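Long-range contacts in probable transcriptional regulator (Rhodococcus jostii, PDB 3HIM), which probably binds cis-regulatory DNA as a transcription factor of the TetR family, with a helix-turn-helix domain joined to an all-helical C-terminal domain: residues Arg92-Val97 with Arg190-Ala195; Thr98-Trp103 with Leu168-Ser173. All blocks are in the same frame, centred on the assembly; numbering follows the deposited sequence.

Contact 1 of 2, residues Arg92-Val97 with Arg190-Ala195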
loop_
_atom_site.group_PDB
_atom_site.type_symbol
_atom_site.label_atom_id
_atom_site.label_comp_id
_atom_site.label_asym_id
_atom_site.label_seq_id
_atom_site.Cartn_x
_atom_site.Cartn_y
_atom_site.Cartn_z
ATOM N N ARG B 92 24.102 5.502 1.741
ATOM C CA ARG B 92 23.196 5.915 0.657
ATOM C C ARG B 92 21.803 5.288 0.835
ATOM O O ARG B 92 20.781 5.952 0.641
ATOM C CB ARG B 92 23.777 5.520 -0.707
ATOM C CG ARG B 92 25.095 6.251 -1.063
ATOM C CD ARG B 92 25.723 5.782 -2.364
ATOM N NE ARG B 92 24.843 6.035 -3.507
ATOM C CZ ARG B 92 25.104 5.686 -4.769
ATOM N NH1 ARG B 92 26.228 5.054 -5.075
ATOM N NH2 ARG B 92 24.214 5.932 -5.726
ATOM N N LEU B 93 21.779 4.011 1.197
ATOM C CA LEU B 93 20.541 3.293 1.421
ATOM C C LEU B 93 19.803 3.790 2.662
ATOM O O LEU B 93 18.601 3.985 2.614
ATOM C CB LEU B 93 20.796 1.773 1.493
ATOM C CG LEU B 93 19.516 0.928 1.411
ATOM C CD1 LEU B 93 18.852 1.074 0.025
ATOM C CD2 LEU B 93 19.804 -0.531 1.768
ATOM N N MET B 94 20.521 4.004 3.765
ATOM C CA MET B 94 19.907 4.618 4.932
ATOM C C MET B 94 19.243 5.946 4.547
ATOM O O MET B 94 18.118 6.240 4.955
ATOM C CB MET B 94 20.935 4.846 6.048
ATOM C CG MET B 94 21.509 3.561 6.688
ATOM S SD MET B 94 22.917 3.819 7.824
ATOM C CE MET B 94 22.431 5.330 8.656
ATOM N N SER B 95 19.941 6.741 3.746
ATOM C CA SER B 95 19.525 8.120 3.496
ATOM C C SER B 95 18.289 8.191 2.606
ATOM O O SER B 95 17.325 8.933 2.882
ATOM C CB SER B 95 20.680 8.904 2.842
ATOM O OG SER B 95 20.330 10.262 2.676
ATOM N N THR B 96 18.332 7.414 1.531
ATOM C CA THR B 96 17.235 7.404 0.583
ATOM C C THR B 96 15.999 6.728 1.170
ATOM O O THR B 96 14.892 7.215 0.933
ATOM C CB THR B 96 17.607 6.710 -0.713
ATOM O OG1 THR B 96 18.126 5.408 -0.407
ATOM C CG2 THR B 96 18.641 7.544 -1.489
ATOM N N VAL B 97 16.186 5.612 1.908
ATOM C CA VAL B 97 15.057 4.956 2.597
ATOM C C VAL B 97 14.407 5.911 3.620
ATOM O O VAL B 97 13.178 6.083 3.616
ATOM C CB VAL B 97 15.432 3.575 3.260
ATOM C CG1 VAL B 97 14.268 3.047 4.108
ATOM C CG2 VAL B 97 15.789 2.538 2.191
ATOM N N ARG B 190 13.106 2.286 11.645
ATOM C CA ARG B 190 12.785 0.855 11.609
ATOM C C ARG B 190 12.948 0.240 10.216
ATOM O O ARG B 190 13.483 -0.875 10.067
ATOM C CB ARG B 190 11.368 0.632 12.114
ATOM C CG ARG B 190 11.288 -0.059 13.440
ATOM C CD ARG B 190 11.732 0.781 14.594
ATOM N NE ARG B 190 13.194 0.893 14.716
ATOM C CZ ARG B 190 13.772 1.872 15.399
ATOM N NH1 ARG B 190 13.001 2.762 16.014
ATOM N NH2 ARG B 190 15.088 1.974 15.472
ATOM N N TYR B 191 12.521 0.980 9.200
ATOM C CA TYR B 191 12.542 0.481 7.836
ATOM C C TYR B 191 13.943 0.536 7.280
ATOM O O TYR B 191 14.321 -0.297 6.457
ATOM C CB TYR B 191 11.567 1.258 6.962
ATOM C CG TYR B 191 10.159 0.717 7.014
ATOM C CD1 TYR B 191 9.767 -0.227 7.978
ATOM C CD2 TYR B 191 9.203 1.165 6.109
ATOM C CE1 TYR B 191 8.459 -0.725 8.002
ATOM C CE2 TYR B 191 7.910 0.695 6.132
ATOM C CZ TYR B 191 7.527 -0.243 7.065
ATOM O OH TYR B 191 6.208 -0.692 7.032
ATOM N N VAL B 192 14.725 1.507 7.739
ATOM C CA VAL B 192 16.151 1.518 7.396
ATOM C C VAL B 192 16.856 0.231 7.869
ATOM O O VAL B 192 17.587 -0.393 7.101
ATOM C CB VAL B 192 16.866 2.753 7.959
ATOM C CG1 VAL B 192 18.370 2.562 7.910
ATOM C CG2 VAL B 192 16.455 3.991 7.168
ATOM N N GLU B 193 16.625 -0.163 9.125
ATOM C CA GLU B 193 17.227 -1.395 9.669
ATOM C C GLU B 193 16.861 -2.616 8.828
ATOM O O GLU B 193 17.703 -3.498 8.568
ATOM C CB GLU B 193 16.781 -1.619 11.109
ATOM C CG GLU B 193 17.388 -0.606 12.067
ATOM C CD GLU B 193 16.560 -0.436 13.325
ATOM O OE1 GLU B 193 15.531 -1.149 13.481
ATOM O OE2 GLU B 193 16.935 0.424 14.145
ATOM N N LEU B 194 15.594 -2.659 8.417
ATOM C CA LEU B 194 15.082 -3.806 7.659
ATOM C C LEU B 194 15.621 -3.849 6.225
ATOM O O LEU B 194 15.955 -4.923 5.734
ATOM C CB LEU B 194 13.554 -3.848 7.698
ATOM C CG LEU B 194 12.959 -4.120 9.086
ATOM C CD1 LEU B 194 11.501 -3.607 9.161
ATOM C CD2 LEU B 194 13.038 -5.606 9.461
ATOM N N ALA B 195 15.700 -2.691 5.571
ATOM C CA ALA B 195 16.296 -2.561 4.244
ATOM C C ALA B 195 17.768 -3.026 4.219
ATOM O O ALA B 195 18.207 -3.758 3.323
ATOM C CB ALA B 195 16.174 -1.102 3.750
#
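Within the all-helical C-terminal domain of this TetR-family regulator, helices 89-106 and 184-198 pack in roughly antiparallel sense, crossing obliquely, through Arg92-Val97 and Arg190-Ala195, their axes 141° apart and 9.2 Å from each other at closest approach. The interface is apolar, and Val192 is its middle. From its CB the side chain forks. Val192 CG1, anti to the backbone N, meets Met94 CG at 3.5 Å, with Met94 CB slightly farther off; the two side chains cross at about a right angle, and the methionine reaches this methyl with the root of its chain, which bends only later, at chi3. Val192 CG2, anti to the carbonyl carbon, lies 3.6 Å from the backbone oxygen Met94 O and also meets Val97 CG1, so that one valine touches two residues a turn apart on the facing helix. An alanine here would probably loosen the packing, since both methyls that meet Met94 and Val97 would be gone. Val97 points toward the other helix and splits its branches in turn: CG1 lies against Val192 and the CB of Tyr191, CG2 against Ala195. Arg190 and Glu193, neither touching 92-97, form a salt bridge within their own helix, Arg190 NH2 to Glu193 OE2 at 2.8 Å; the pair also packs on the second subunit, Arg190 on its Ala160 and Glu193 on its Phe156. Deeper in, Ala195 CB meets two side chains of the opposing helix, 4.0 Å from Val97 CG2 and 4.2 Å from Leu93 CD2.

Contact 2 of 2, residues Thr98-Trp103 with Leu168-Ser173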
loop_
_atom_site.group_PDB
_atom_site.type_symbol
_atom_site.label_atom_id
_atom_site.label_comp_id
_atom_site.label_asym_id
_atom_site.label_seq_id
_atom_site.Cartn_x
_atom_site.Cartn_y
_atom_site.Cartn_z
ATOM N N THR B 98 15.227 6.547 4.461
ATOM C CA THR B 98 14.731 7.594 5.363
ATOM C C THR B 98 13.870 8.662 4.641
ATOM O O THR B 98 12.724 8.909 5.041
ATOM C CB THR B 98 15.879 8.312 6.111
ATOM O OG1 THR B 98 16.619 7.339 6.846
ATOM C CG2 THR B 98 15.333 9.390 7.082
ATOM N N ALA B 99 14.430 9.291 3.608
ATOM C CA ALA B 99 13.695 10.295 2.812
ATOM C C ALA B 99 12.451 9.712 2.163
ATOM O O ALA B 99 11.399 10.337 2.131
ATOM C CB ALA B 99 14.598 10.897 1.744
ATOM N N TYR B 100 12.571 8.509 1.633
ATOM C CA TYR B 100 11.438 7.879 0.970
ATOM C C TYR B 100 10.284 7.619 1.936
ATOM O O TYR B 100 9.146 8.012 1.659
ATOM C CB TYR B 100 11.882 6.575 0.335
ATOM C CG TYR B 100 10.870 5.923 -0.576
ATOM C CD1 TYR B 100 10.448 6.542 -1.765
ATOM C CD2 TYR B 100 10.395 4.648 -0.288
ATOM C CE1 TYR B 100 9.529 5.881 -2.649
ATOM C CE2 TYR B 100 9.494 4.003 -1.116
ATOM C CZ TYR B 100 9.068 4.614 -2.295
ATOM O OH TYR B 100 8.192 3.926 -3.085
ATOM N N VAL B 101 10.569 6.971 3.063
ATOM C CA VAL B 101 9.526 6.662 4.061
ATOM C C VAL B 101 8.910 7.954 4.658
ATOM O O VAL B 101 7.676 8.109 4.708
ATOM C CB VAL B 101 10.084 5.735 5.151
ATOM C CG1 VAL B 101 9.129 5.630 6.343
ATOM C CG2 VAL B 101 10.375 4.329 4.556
ATOM N N THR B 102 9.776 8.886 5.084
ATOM C CA THR B 102 9.339 10.193 5.597
ATOM C C THR B 102 8.409 10.900 4.607
ATOM O O THR B 102 7.371 11.398 5.000
ATOM C CB THR B 102 10.562 11.111 5.898
ATOM O OG1 THR B 102 11.419 10.435 6.814
ATOM C CG2 THR B 102 10.140 12.462 6.485
ATOM N N TRP B 103 8.793 10.937 3.329
ATOM C CA TRP B 103 7.957 11.573 2.316
ATOM C C TRP B 103 6.574 10.950 2.288
ATOM O O TRP B 103 5.546 11.652 2.238
ATOM C CB TRP B 103 8.592 11.498 0.937
ATOM C CG TRP B 103 7.871 12.355 -0.060
ATOM C CD1 TRP B 103 8.211 13.622 -0.446
ATOM C CD2 TRP B 103 6.668 12.021 -0.782
ATOM N NE1 TRP B 103 7.295 14.102 -1.372
ATOM C CE2 TRP B 103 6.344 13.136 -1.599
ATOM C CE3 TRP B 103 5.837 10.889 -0.820
ATOM C CZ2 TRP B 103 5.225 13.150 -2.449
ATOM C CZ3 TRP B 103 4.721 10.899 -1.671
ATOM C CH2 TRP B 103 4.422 12.034 -2.470
ATOM N N LEU B 168 7.185 -0.950 0.530
ATOM C CA LEU B 168 7.046 -0.517 1.945
ATOM C C LEU B 168 6.777 0.975 2.112
ATOM O O LEU B 168 5.900 1.362 2.891
ATOM C CB LEU B 168 8.276 -0.896 2.787
ATOM C CG LEU B 168 8.411 -2.393 3.071
ATOM C CD1 LEU B 168 9.779 -2.681 3.655
ATOM C CD2 LEU B 168 7.312 -2.830 4.008
ATOM N N GLY B 169 7.544 1.806 1.405
ATOM C CA GLY B 169 7.356 3.273 1.452
ATOM C C GLY B 169 5.956 3.674 0.975
ATOM O O GLY B 169 5.240 4.398 1.665
ATOM N N ILE B 170 5.556 3.162 -0.188
ATOM C CA ILE B 170 4.252 3.455 -0.742
ATOM C C ILE B 170 3.119 3.030 0.191
ATOM O O ILE B 170 2.129 3.746 0.313
ATOM C CB ILE B 170 4.076 2.774 -2.108
ATOM C CG1 ILE B 170 4.930 3.493 -3.163
ATOM C CG2 ILE B 170 2.582 2.734 -2.501
ATOM C CD1 ILE B 170 5.194 2.654 -4.432
ATOM N N ASP B 171 3.264 1.881 0.859
ATOM C CA ASP B 171 2.186 1.399 1.721
ATOM C C ASP B 171 2.057 2.201 3.015
ATOM O O ASP B 171 0.994 2.257 3.608
ATOM C CB ASP B 171 2.320 -0.090 2.024
ATOM C CG ASP B 171 1.041 -0.678 2.603
ATOM O OD1 ASP B 171 -0.002 -0.728 1.896
ATOM O OD2 ASP B 171 1.080 -1.095 3.773
ATOM N N VAL B 172 3.148 2.828 3.442
ATOM C CA VAL B 172 3.102 3.768 4.559
ATOM C C VAL B 172 1.991 4.796 4.322
ATOM O O VAL B 172 1.317 5.206 5.249
ATOM C CB VAL B 172 4.486 4.476 4.759
ATOM C CG1 VAL B 172 4.367 5.796 5.574
ATOM C CG2 VAL B 172 5.537 3.510 5.376
ATOM N N SER B 173 1.786 5.214 3.079
ATOM C CA SER B 173 0.771 6.243 2.814
ATOM C C SER B 173 -0.648 5.732 3.079
ATOM O O SER B 173 -1.564 6.520 3.291
ATOM C CB SER B 173 0.891 6.818 1.397
ATOM O OG SER B 173 2.131 7.483 1.241
#
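Tyr100 reaches across from Thr98-Trp103 and brings its ring obliquely up to the backbone of Leu168-Ser173 at Gly169. Its CG is anti to the backbone N (chi1 -171°), which carries the ring out to the neighbouring helix although the side chain sets off to one side of it. Ring atom CE2 comes nearest the glycine: CE2 of Tyr100 is 3.4 Å from Gly169 CA, with CD2 somewhat farther from the same carbon. Any beta carbon on Gly169 would point toward the other helix and collide with CE2, so the close approach depends on the missing side chain. The phenol oxygen continues past the glycine to Ile170, whose chain it meets obliquely; Tyr100 OH is 3.3 Å from Ile170 CG1 and 3.5 Å from Ile170 CD1. These are packing contacts, for the hydroxyl has its polar partner one turn earlier in the facing helix, at the backbone oxygen of Thr166. Edge-to-face contacts with the rings of His104 and Phe140 further fix how the tyrosine is turned. One residue on, Val101 CG2 also faces Gly169 CA, at 4.5 Å. Val101 CG1 meets Val172 CG2 at 4.3 Å, while Val172 CG1, anti to its own backbone N, faces the carbonyl oxygen of Val101. On the far flank of helix 158-175, Asp171 OD2 is hydrogen-bonded to Ser167 OG of the second subunit. With helix axes only 20° apart, running the same way and 8.4 Å from each other at closest approach, this is a buried, nearly parallel packing of two helices across a glycine, in the core of a TetR-type C-terminal helical domain.

Overall arrangement
Both contacts use helix 89-106, contact 1 its earlier turns and contact 2 the turns directly after, and their centres are about 10 Å apart. The partners, 158-175 and 184-198, are consecutive helices, so the order is 92-97, 98-103, 168-173, 190-195, with contact 2 enclosed by contact 1. Tyr191 ties the two together: its ring packs on Val101, Leu168 and Val172, while Val192 CG2 touches Thr98. All four segments belong to the C-terminal domain, and both contacts also touch the second subunit. Helix 89-106 thus packs against two successive helices that face the partner chain, consistent with dimerisation through this domain, as in TetR relatives.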